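Local coordinates for protein methyltransferase (Streptomyces regensis, PDB 5N5D) that probably transfers a methyl group from S-adenosylmethionine to a hydroxyl oxygen during synthesis of the pyrrolobenzodiazepine tomaymycin, at residues Val90-Glu95 with Leu123-Thr128; Asp143-Lys146 with Glu151-Thr154. All blocks are in the same frame, centred on the assembly; numbering follows the deposited sequence. Where two conformers were deposited one is given.

Contact 1: residues Val90-Glu95 with Leu123-Thr128. With SAM (S-adenosylmethionine), chain H.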
ATOM      1  N   VAL A  90      18.431   6.613   7.747  1.00 15.02           N
ATOM      2  CA  VAL A  90      19.725   6.581   7.083  1.00 14.36           C
ATOM      3  C   VAL A  90      19.436   6.617   5.595  1.00 15.05           C
ATOM      4  O   VAL A  90      18.729   5.746   5.082  1.00 15.32           O
ATOM      5  CB  VAL A  90      20.522   5.327   7.472  1.00 14.62           C
ATOM      6  CG1 VAL A  90      21.875   5.306   6.769  1.00 17.16           C
ATOM      7  CG2 VAL A  90      20.711   5.265   8.982  1.00 16.58           C
ATOM      8  N   THR A  91      19.948   7.626   4.896  1.00 14.74           N
ATOM      9  CA  THR A  91      19.651   7.763   3.477  1.00 14.90           C
ATOM     10  C   THR A  91      20.933   7.962   2.681  1.00 15.85           C
ATOM     11  O   THR A  91      21.887   8.587   3.151  1.00 17.03           O
ATOM     12  CB  THR A  91      18.647   8.909   3.230  1.00 14.80           C
ATOM     13  OG1 THR A  91      18.272   8.922   1.850  1.00 15.86           O
ATOM     14  CG2 THR A  91      19.221  10.262   3.658  1.00 16.27           C
ATOM     15  N   ILE A  92      20.946   7.396   1.472  1.00 14.06           N
ATOM     16  CA  ILE A  92      22.131   7.314   0.624  1.00 14.13           C
ATOM     17  C   ILE A  92      21.848   7.985  -0.713  1.00 14.21           C
ATOM     18  O   ILE A  92      20.824   7.715  -1.349  1.00 14.85           O
ATOM     19  CB  ILE A  92      22.554   5.854   0.372  1.00 15.55           C
ATOM     20  CG1 ILE A  92      22.750   5.107   1.691  1.00 14.75           C
ATOM     21  CG2 ILE A  92      23.826   5.822  -0.482  1.00 19.41           C
ATOM     22  CD1 ILE A  92      22.969   3.608   1.523  1.00 17.15           C
ATOM     23  N   GLU A  93      22.804   8.790  -1.176  1.00 15.26           N
ATOM     24  CA  GLU A  93      22.692   9.482  -2.457  1.00 16.81           C
ATOM     25  C   GLU A  93      24.061   9.596  -3.113  1.00 17.56           C
ATOM     26  O   GLU A  93      25.026  10.015  -2.469  1.00 17.96           O
ATOM     27  CB  GLU A  93      22.082  10.876  -2.262  1.00 17.26           C
ATOM     28  CG  GLU A  93      22.120  11.771  -3.498  1.00 19.13           C
ATOM     29  CD  GLU A  93      21.454  11.129  -4.689  1.00 19.96           C
ATOM     30  OE1 GLU A  93      20.327  10.606  -4.531  1.00 18.05           O
ATOM     31  OE2 GLU A  93      22.058  11.131  -5.784  1.00 20.13           O
ATOM     32  N   TRP A  94      24.130   9.257  -4.403  1.00 17.87           N
ATOM     33  CA  TRP A  94      25.388   9.270  -5.144  1.00 23.61           C
ATOM     34  C   TRP A  94      25.848  10.679  -5.512  1.00 21.63           C
ATOM     35  O   TRP A  94      27.057  10.944  -5.521  1.00 23.23           O
ATOM     36  CB  TRP A  94      25.228   8.403  -6.400  1.00 33.89           C
ATOM     37  CG  TRP A  94      26.228   8.631  -7.487  1.00 56.98           C
ATOM     38  CD1 TRP A  94      25.991   9.190  -8.710  1.00 71.28           C
ATOM     39  CD2 TRP A  94      27.617   8.290  -7.465  1.00 71.70           C
ATOM     40  NE1 TRP A  94      27.148   9.223  -9.448  1.00 82.03           N
ATOM     41  CE2 TRP A  94      28.162   8.676  -8.706  1.00 83.12           C
ATOM     42  CE3 TRP A  94      28.456   7.700  -6.516  1.00 77.01           C
ATOM     43  CZ2 TRP A  94      29.507   8.493  -9.021  1.00 91.07           C
ATOM     44  CZ3 TRP A  94      29.792   7.520  -6.831  1.00 84.89           C
ATOM     45  CH2 TRP A  94      30.303   7.913  -8.073  1.00 90.88           C
ATOM     46  N   GLU A  95      24.923  11.593  -5.804  1.00 20.54           N
ATOM     47  CA  GLU A  95      25.269  12.931  -6.270  0.56 22.44           C
ATOM     48  C   GLU A  95      25.317  13.889  -5.084  1.00 17.61           C
ATOM     49  O   GLU A  95      24.297  14.130  -4.432  1.00 20.48           O
ATOM     50  CB  GLU A  95      24.251  13.403  -7.306  0.56 22.91           C
ATOM     51  CG  GLU A  95      24.657  14.641  -8.081  0.56 28.69           C
ATOM     52  CD  GLU A  95      25.869  14.410  -8.962  0.56 33.77           C
ATOM     53  OE1 GLU A  95      26.923  15.022  -8.697  0.56 35.42           O
ATOM     54  OE2 GLU A  95      25.766  13.609  -9.916  0.56 36.82           O
ATOM     55  N   LEU A 123      26.207   0.659  -3.102  1.00 20.11           N
ATOM     56  CA  LEU A 123      26.829  -0.634  -2.836  1.00 20.44           C
ATOM     57  C   LEU A 123      28.152  -0.496  -2.092  1.00 22.01           C
ATOM     58  O   LEU A 123      28.606  -1.469  -1.477  1.00 21.85           O
ATOM     59  CB  LEU A 123      27.028  -1.412  -4.139  1.00 21.81           C
ATOM     60  CG  LEU A 123      25.760  -1.972  -4.791  1.00 22.85           C
ATOM     61  CD1 LEU A 123      26.108  -2.763  -6.040  1.00 24.23           C
ATOM     62  CD2 LEU A 123      24.937  -2.836  -3.834  1.00 22.46           C
ATOM     63  N   ASP A 124      28.777   0.682  -2.127  1.00 21.89           N
ATOM     64  CA  ASP A 124      29.952   0.933  -1.298  1.00 22.80           C
ATOM     65  C   ASP A 124      29.563   1.293   0.129  1.00 21.99           C
ATOM     66  O   ASP A 124      30.274   0.933   1.073  1.00 23.50           O
ATOM     67  CB  ASP A 124      30.793   2.066  -1.898  1.00 24.70           C
ATOM     68  CG  ASP A 124      31.420   1.700  -3.232  1.00 28.79           C
ATOM     69  OD1 ASP A 124      31.623   0.497  -3.496  1.00 30.09           O
ATOM     70  OD2 ASP A 124      31.731   2.627  -4.016  1.00 30.63           O
ATOM     71  N   ILE A 125      28.437   1.984   0.301  1.00 19.60           N
ATOM     72  CA  ILE A 125      28.056   2.486   1.618  0.69 19.93           C
ATOM     73  C   ILE A 125      27.345   1.413   2.432  1.00 19.80           C
ATOM     74  O   ILE A 125      27.567   1.293   3.642  1.00 20.20           O
ATOM     75  CB  ILE A 125      27.189   3.747   1.455  0.69 21.53           C
ATOM     76  CG1 ILE A 125      28.051   4.895   0.928  0.69 22.78           C
ATOM     77  CG2 ILE A 125      26.527   4.132   2.777  0.69 21.45           C
ATOM     78  CD1 ILE A 125      27.280   5.934   0.170  0.69 22.10           C
ATOM     79  N   LEU A 126      26.475   0.631   1.795  1.00 19.82           N
ATOM     80  CA  LEU A 126      25.640  -0.323   2.525  1.00 18.30           C
ATOM     81  C   LEU A 126      26.421  -1.235   3.466  1.00 19.17           C
ATOM     82  O   LEU A 126      25.994  -1.400   4.620  1.00 19.18           O
ATOM     83  CB  LEU A 126      24.817  -1.130   1.510  1.00 17.13           C
ATOM     84  CG  LEU A 126      23.656  -0.338   0.886  1.00 16.68           C
ATOM     85  CD1 LEU A 126      23.151  -0.984  -0.404  1.00 17.30           C
ATOM     86  CD2 LEU A 126      22.519  -0.200   1.879  1.00 16.65           C
ATOM     87  N   PRO A 127      27.543  -1.843   3.074  1.00 18.73           N
ATOM     88  CA  PRO A 127      28.258  -2.692   4.045  1.00 20.31           C
ATOM     89  C   PRO A 127      28.701  -1.948   5.292  1.00 21.19           C
ATOM     90  O   PRO A 127      28.828  -2.570   6.356  1.00 24.55           O
ATOM     91  CB  PRO A 127      29.455  -3.230   3.244  1.00 22.92           C
ATOM     92  CG  PRO A 127      29.507  -2.441   1.991  1.00 24.39           C
ATOM     93  CD  PRO A 127      28.129  -1.934   1.727  1.00 21.99           C
ATOM     94  N   THR A 128      28.926  -0.632   5.203  1.00 19.93           N
ATOM     95  CA  THR A 128      29.358   0.148   6.360  1.00 22.31           C
ATOM     96  C   THR A 128      28.239   0.372   7.363  1.00 22.98           C
ATOM     97  O   THR A 128      28.507   0.859   8.469  1.00 24.62           O
ATOM     98  CB  THR A 128      29.906   1.517   5.937  1.00 25.17           C
ATOM     99  OG1 THR A 128      28.824   2.410   5.631  1.00 25.47           O
ATOM    100  CG2 THR A 128      30.826   1.394   4.724  1.00 27.75           C
TER
HETATM  101  N   SAM H 306      13.582   8.784  -3.310  1.00 16.05           N
HETATM  102  CA  SAM H 306      13.534  10.113  -3.951  1.00 16.39           C
HETATM  103  C   SAM H 306      12.124  10.757  -3.753  1.00 18.37           C
HETATM  104  O   SAM H 306      11.135  10.009  -3.927  1.00 17.12           O
HETATM  105  OXT SAM H 306      12.076  11.964  -3.438  1.00 18.13           O
HETATM  106  CB  SAM H 306      13.858  10.005  -5.461  1.00 16.39           C
HETATM  107  CG  SAM H 306      15.108   9.171  -5.716  1.00 17.32           C
HETATM  108  SD  SAM H 306      15.492   9.277  -7.481  1.00 21.60           S
HETATM  109  CE  SAM H 306      14.255   8.231  -8.151  1.00 21.28           C
HETATM  110  C5' SAM H 306      16.927   8.162  -7.650  1.00 20.70           C
HETATM  111  C4' SAM H 306      18.172   8.696  -6.969  1.00 20.81           C
HETATM  112  O4' SAM H 306      19.161   7.652  -6.826  1.00 21.69           O
HETATM  113  C3' SAM H 306      18.855   9.856  -7.705  1.00 19.34           C
HETATM  114  O3' SAM H 306      18.964  10.973  -6.829  1.00 19.12           O
HETATM  115  C2' SAM H 306      20.211   9.268  -8.129  1.00 18.92           C
HETATM  116  O2' SAM H 306      21.262  10.227  -8.113  1.00 19.71           O
HETATM  117  C1' SAM H 306      20.431   8.221  -7.044  1.00 20.95           C
HETATM  118  N9  SAM H 306      21.355   7.152  -7.402  1.00 19.22           N
HETATM  119  C8  SAM H 306      21.477   6.527  -8.614  1.00 19.40           C
HETATM  120  N7  SAM H 306      22.353   5.551  -8.627  1.00 18.61           N
HETATM  121  C5  SAM H 306      22.842   5.532  -7.328  1.00 18.95           C
HETATM  122  C6  SAM H 306      23.784   4.712  -6.682  1.00 18.57           C
HETATM  123  N6  SAM H 306      24.436   3.711  -7.287  1.00 20.80           N
HETATM  124  N1  SAM H 306      24.030   4.947  -5.373  1.00 18.46           N
HETATM  125  C2  SAM H 306      23.377   5.942  -4.765  1.00 19.33           C
HETATM  126  N3  SAM H 306      22.469   6.782  -5.273  1.00 18.85           N
HETATM  127  C4  SAM H 306      22.241   6.520  -6.566  1.00 18.93           C
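No ring takes part where Ile92 meets Ile125 and Leu126; the flat group here is the carboxylate of the neighbouring Glu93, turned to the ribose of SAM. Its OE1 accepts a hydrogen bond from SAM O3' at 2.7 Å, and its OE2 one from SAM O2' at 2.6 Å. Glu95 N approaches Glu93 OE2 from the anti side, 17° out of the carboxylate plane, in a nearly straight bond (169°), while Phe71 N also bonds to OE1. With two donors on each oxygen, the carboxylate is fixed in its rotation. A valine in place of Glu93 would leave both ribose hydroxyls without these acceptors and would probably let the sugar shift in its site. Next along, Trp94 N lies 3.1 Å from SAM N3, so the backbone just past the strand borders the adenine. On the strand's other side the contact is purely apolar. Leu126 lies roughly perpendicular to Ile92, its CD2 3.9 Å from Ile92 CD1. With CG1 beside the backbone N (chi1 -55°), Ile92 CG2 is left anti to that N and faces Ile125 CD1; the two isoleucine chains run alongside each other, pointing opposite ways, but this approach holds for one of two conformers of Ile125 and is less certain. An acidic residue ending the second strand and holding both ribose hydroxyls is a hallmark of the Rossmann-like class I methyltransferase fold.

Contact 2: residues Asp143-Lys146 with Glu151-Thr154; sequences DANK and EYFT. With SAM (S-adenosylmethionine), chain H; SO4 (sulfate ion), chain J.
Tyr152 spans the gap between its helix and the loop after strand 139-142 with one short hydrogen bond: its OH donates to Asn145 OD1 at 2.6 Å. The donor lies in the carbonyl plane of the Asn145 amide, on a lone pair, with a C=O...donor angle of 136°. OD1 sits at the edge of the tyrosine ring, in its plane, while the amide itself is turned 74° against the ring. Asn145 reaches this spot by setting CG between its backbone N and carbonyl carbon (chi1 57°), a rotation that swings the amide across the end of the tyrosine. The other branch of the amide, ND2, donates to Asp148 OD2, which probably fixes which way round the amide sits. Beside this bond, Ala144 CB lies obliquely to the ring, 4.2 Å from Tyr152 CE2, and also comes within 4.0 Å of SAM C4. The cofactor runs along the loop: the adenine amino nitrogen SAM N6 is 3.4 Å from Tyr152 OH, Asn145 CB approaches SAM N7, and further back Asp143 OD2 accepts a hydrogen bond from SAM N at 2.8 Å. Asp143 OD1, the second oxygen of that carboxylate, stands 3.4 Å from SAM CE, the methyl carbon carried by the sulfonium. The extended aliphatic chain of Lys146 runs alongside O3 of a sulfate, probably from the crystallisation liquor, and turns only at its end. Tyr152 also packs on Ile68 of strand 64-68. An aspartate-led loop after the fourth strand, with Asp143, Ala144 and Asn145 along the cofactor, is consistent with the SAM site of class I O-methyltransferases.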
ATOM      1  N   ASP A 143      14.985   3.101  -3.944  1.00 14.18           N
ATOM      2  CA  ASP A 143      14.549   4.014  -4.989  1.00 15.14           C
ATOM      3  C   ASP A 143      15.772   4.690  -5.597  1.00 15.36           C
ATOM      4  O   ASP A 143      15.887   5.912  -5.630  1.00 16.32           O
ATOM      5  CB  ASP A 143      13.567   5.038  -4.423  1.00 15.91           C
ATOM      6  CG  ASP A 143      12.937   5.906  -5.497  1.00 18.21           C
ATOM      7  OD1 ASP A 143      12.902   5.493  -6.683  1.00 19.64           O
ATOM      8  OD2 ASP A 143      12.467   7.014  -5.153  1.00 19.04           O
ATOM      9  N   ALA A 144      16.713   3.888  -6.087  1.00 18.54           N
ATOM     10  CA  ALA A 144      17.900   4.436  -6.731  1.00 18.86           C
ATOM     11  C   ALA A 144      17.989   3.887  -8.150  1.00 19.44           C
ATOM     12  O   ALA A 144      17.010   3.947  -8.902  1.00 20.44           O
ATOM     13  CB  ALA A 144      19.149   4.118  -5.907  1.00 18.71           C
ATOM     14  N   ASN A 145      19.142   3.351  -8.531  1.00 16.83           N
ATOM     15  CA  ASN A 145      19.305   2.785  -9.860  1.00 16.36           C
ATOM     16  C   ASN A 145      18.753   1.365  -9.898  1.00 16.85           C
ATOM     17  O   ASN A 145      18.854   0.614  -8.928  1.00 19.46           O
ATOM     18  CB  ASN A 145      20.779   2.802 -10.254  1.00 16.07           C
ATOM     19  CG  ASN A 145      21.649   2.056  -9.274  1.00 17.15           C
ATOM     20  OD1 ASN A 145      21.551   2.246  -8.060  1.00 18.32           O
ATOM     21  ND2 ASN A 145      22.510   1.191  -9.801  1.00 19.30           N
ATOM     22  N   LYS A 146      18.168   0.995 -11.031  1.00 17.78           N
ATOM     23  CA  LYS A 146      17.425  -0.260 -11.097  1.00 17.94           C
ATOM     24  C   LYS A 146      18.304  -1.496 -11.299  1.00 17.10           C
ATOM     25  O   LYS A 146      17.959  -2.566 -10.780  1.00 17.89           O
ATOM     26  CB  LYS A 146      16.370  -0.156 -12.198  1.00 20.26           C
ATOM     27  CG  LYS A 146      15.257   0.824 -11.832  1.00 27.84           C
ATOM     28  CD  LYS A 146      14.505   1.343 -13.034  1.00 42.34           C
ATOM     29  CE  LYS A 146      13.352   2.248 -12.610  1.00 53.61           C
ATOM     30  NZ  LYS A 146      13.789   3.404 -11.767  1.00 55.18           N
ATOM     31  N   GLU A 151      20.934  -6.631  -5.578  1.00 16.53           N
ATOM     32  CA  GLU A 151      21.943  -6.453  -4.541  1.00 17.87           C
ATOM     33  C   GLU A 151      21.431  -5.557  -3.417  1.00 16.58           C
ATOM     34  O   GLU A 151      21.755  -5.771  -2.243  1.00 16.49           O
ATOM     35  CB  GLU A 151      23.209  -5.871  -5.167  1.00 20.44           C
ATOM     36  CG  GLU A 151      23.973  -6.846  -6.077  1.00 26.07           C
ATOM     37  CD  GLU A 151      23.335  -7.069  -7.457  1.00 33.36           C
ATOM     38  OE1 GLU A 151      22.513  -6.246  -7.920  1.00 30.78           O
ATOM     39  OE2 GLU A 151      23.679  -8.083  -8.097  1.00 37.14           O
ATOM     40  N   TYR A 152      20.629  -4.550  -3.753  1.00 16.11           N
ATOM     41  CA  TYR A 152      20.014  -3.737  -2.708  1.00 14.77           C
ATOM     42  C   TYR A 152      19.061  -4.568  -1.862  1.00 16.33           C
ATOM     43  O   TYR A 152      18.985  -4.390  -0.642  1.00 16.03           O
ATOM     44  CB  TYR A 152      19.269  -2.550  -3.318  1.00 14.18           C
ATOM     45  CG  TYR A 152      20.153  -1.533  -4.022  1.00 14.17           C
ATOM     46  CD1 TYR A 152      21.473  -1.343  -3.636  1.00 17.17           C
ATOM     47  CD2 TYR A 152      19.667  -0.770  -5.077  1.00 14.55           C
ATOM     48  CE1 TYR A 152      22.281  -0.432  -4.272  1.00 17.31           C
ATOM     49  CE2 TYR A 152      20.476   0.155  -5.719  1.00 15.89           C
ATOM     50  CZ  TYR A 152      21.784   0.316  -5.312  1.00 16.69           C
ATOM     51  OH  TYR A 152      22.621   1.219  -5.930  1.00 18.06           O
ATOM     52  N   PHE A 153      18.313  -5.470  -2.497  1.00 15.43           N
ATOM     53  CA  PHE A 153      17.426  -6.358  -1.755  1.00 16.25           C
ATOM     54  C   PHE A 153      18.220  -7.282  -0.836  1.00 17.46           C
ATOM     55  O   PHE A 153      17.871  -7.456   0.338  1.00 15.95           O
ATOM     56  CB  PHE A 153      16.568  -7.151  -2.740  1.00 16.93           C
ATOM     57  CG  PHE A 153      15.675  -8.171  -2.098  1.00 18.52           C
ATOM     58  CD1 PHE A 153      14.767  -7.809  -1.120  1.00 20.75           C
ATOM     59  CD2 PHE A 153      15.725  -9.491  -2.504  1.00 21.73           C
ATOM     60  CE1 PHE A 153      13.938  -8.758  -0.546  1.00 21.88           C
ATOM     61  CE2 PHE A 153      14.900 -10.441  -1.932  1.00 25.02           C
ATOM     62  CZ  PHE A 153      14.005 -10.070  -0.953  1.00 24.12           C
ATOM     63  N   THR A 154      19.306  -7.875  -1.348  1.00 17.65           N
ATOM     64  CA  THR A 154      20.168  -8.690  -0.498  1.00 17.40           C
ATOM     65  C   THR A 154      20.621  -7.907   0.727  1.00 16.11           C
ATOM     66  O   THR A 154      20.592  -8.417   1.853  1.00 17.88           O
ATOM     67  CB  THR A 154      21.385  -9.187  -1.292  1.00 19.22           C
ATOM     68  OG1 THR A 154      20.943 -10.013  -2.374  1.00 21.78           O
ATOM     69  CG2 THR A 154      22.325  -9.981  -0.392  1.00 21.90           C
TER
HETATM   70  N   SAM H 306      13.582   8.784  -3.310  1.00 16.05           N
HETATM   71  CA  SAM H 306      13.534  10.113  -3.951  1.00 16.39           C
HETATM   72  C   SAM H 306      12.124  10.757  -3.753  1.00 18.37           C
HETATM   73  O   SAM H 306      11.135  10.009  -3.927  1.00 17.12           O
HETATM   74  OXT SAM H 306      12.076  11.964  -3.438  1.00 18.13           O
HETATM   75  CB  SAM H 306      13.858  10.005  -5.461  1.00 16.39           C
HETATM   76  CG  SAM H 306      15.108   9.171  -5.716  1.00 17.32           C
HETATM   77  SD  SAM H 306      15.492   9.277  -7.481  1.00 21.60           S
HETATM   78  CE  SAM H 306      14.255   8.231  -8.151  1.00 21.28           C
HETATM   79  C5' SAM H 306      16.927   8.162  -7.650  1.00 20.70           C
HETATM   80  C4' SAM H 306      18.172   8.696  -6.969  1.00 20.81           C
HETATM   81  O4' SAM H 306      19.161   7.652  -6.826  1.00 21.69           O
HETATM   82  C3' SAM H 306      18.855   9.856  -7.705  1.00 19.34           C
HETATM   83  O3' SAM H 306      18.964  10.973  -6.829  1.00 19.12           O
HETATM   84  C2' SAM H 306      20.211   9.268  -8.129  1.00 18.92           C
HETATM   85  O2' SAM H 306      21.262  10.227  -8.113  1.00 19.71           O
HETATM   86  C1' SAM H 306      20.431   8.221  -7.044  1.00 20.95           C
HETATM   87  N9  SAM H 306      21.355   7.152  -7.402  1.00 19.22           N
HETATM   88  C8  SAM H 306      21.477   6.527  -8.614  1.00 19.40           C
HETATM   89  N7  SAM H 306      22.353   5.551  -8.627  1.00 18.61           N
HETATM   90  C5  SAM H 306      22.842   5.532  -7.328  1.00 18.95           C
HETATM   91  C6  SAM H 306      23.784   4.712  -6.682  1.00 18.57           C
HETATM   92  N6  SAM H 306      24.436   3.711  -7.287  1.00 20.80           N
HETATM   93  N1  SAM H 306      24.030   4.947  -5.373  1.00 18.46           N
HETATM   94  C2  SAM H 306      23.377   5.942  -4.765  1.00 19.33           C
HETATM   95  N3  SAM H 306      22.469   6.782  -5.273  1.00 18.85           N
HETATM   96  C4  SAM H 306      22.241   6.520  -6.566  1.00 18.93           C
HETATM   97  S   SO4 J 308      18.570   3.444 -13.660  0.75 58.17           S
HETATM   98  O1  SO4 J 308      18.011   3.640 -14.994  0.75 70.48           O
HETATM   99  O2  SO4 J 308      18.694   4.740 -12.998  0.75 48.54           O
HETATM  100  O3  SO4 J 308      17.680   2.586 -12.887  0.75 45.33           O
HETATM  101  O4  SO4 J 308      19.886   2.820 -13.766  0.75 63.69           O

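Contact 1 closes before contact 2 opens along the chain, and their centres lie 11 Å apart. Strand 88-93 and strand 139-142, which leads into the loop of contact 2, are parallel members of one mixed sheet, with strand 64-68 between them. Segment 123-128 packs on helix 149-158 and so joins the two contacts directly: Leu123 CD2 lies 3.6 Å from Tyr152 CE1, and Leu126 CD1 lies 3.7 Å from Tyr152 CD1. SAM is touched by both, its ribose hydroxyls held from 90-95 and its amino group from 143-146, with adenine bordered by each. One apolar cluster thus connects the end of strand 88-93 with the loop after strand 139-142 in the Rossmann-like cofactor site.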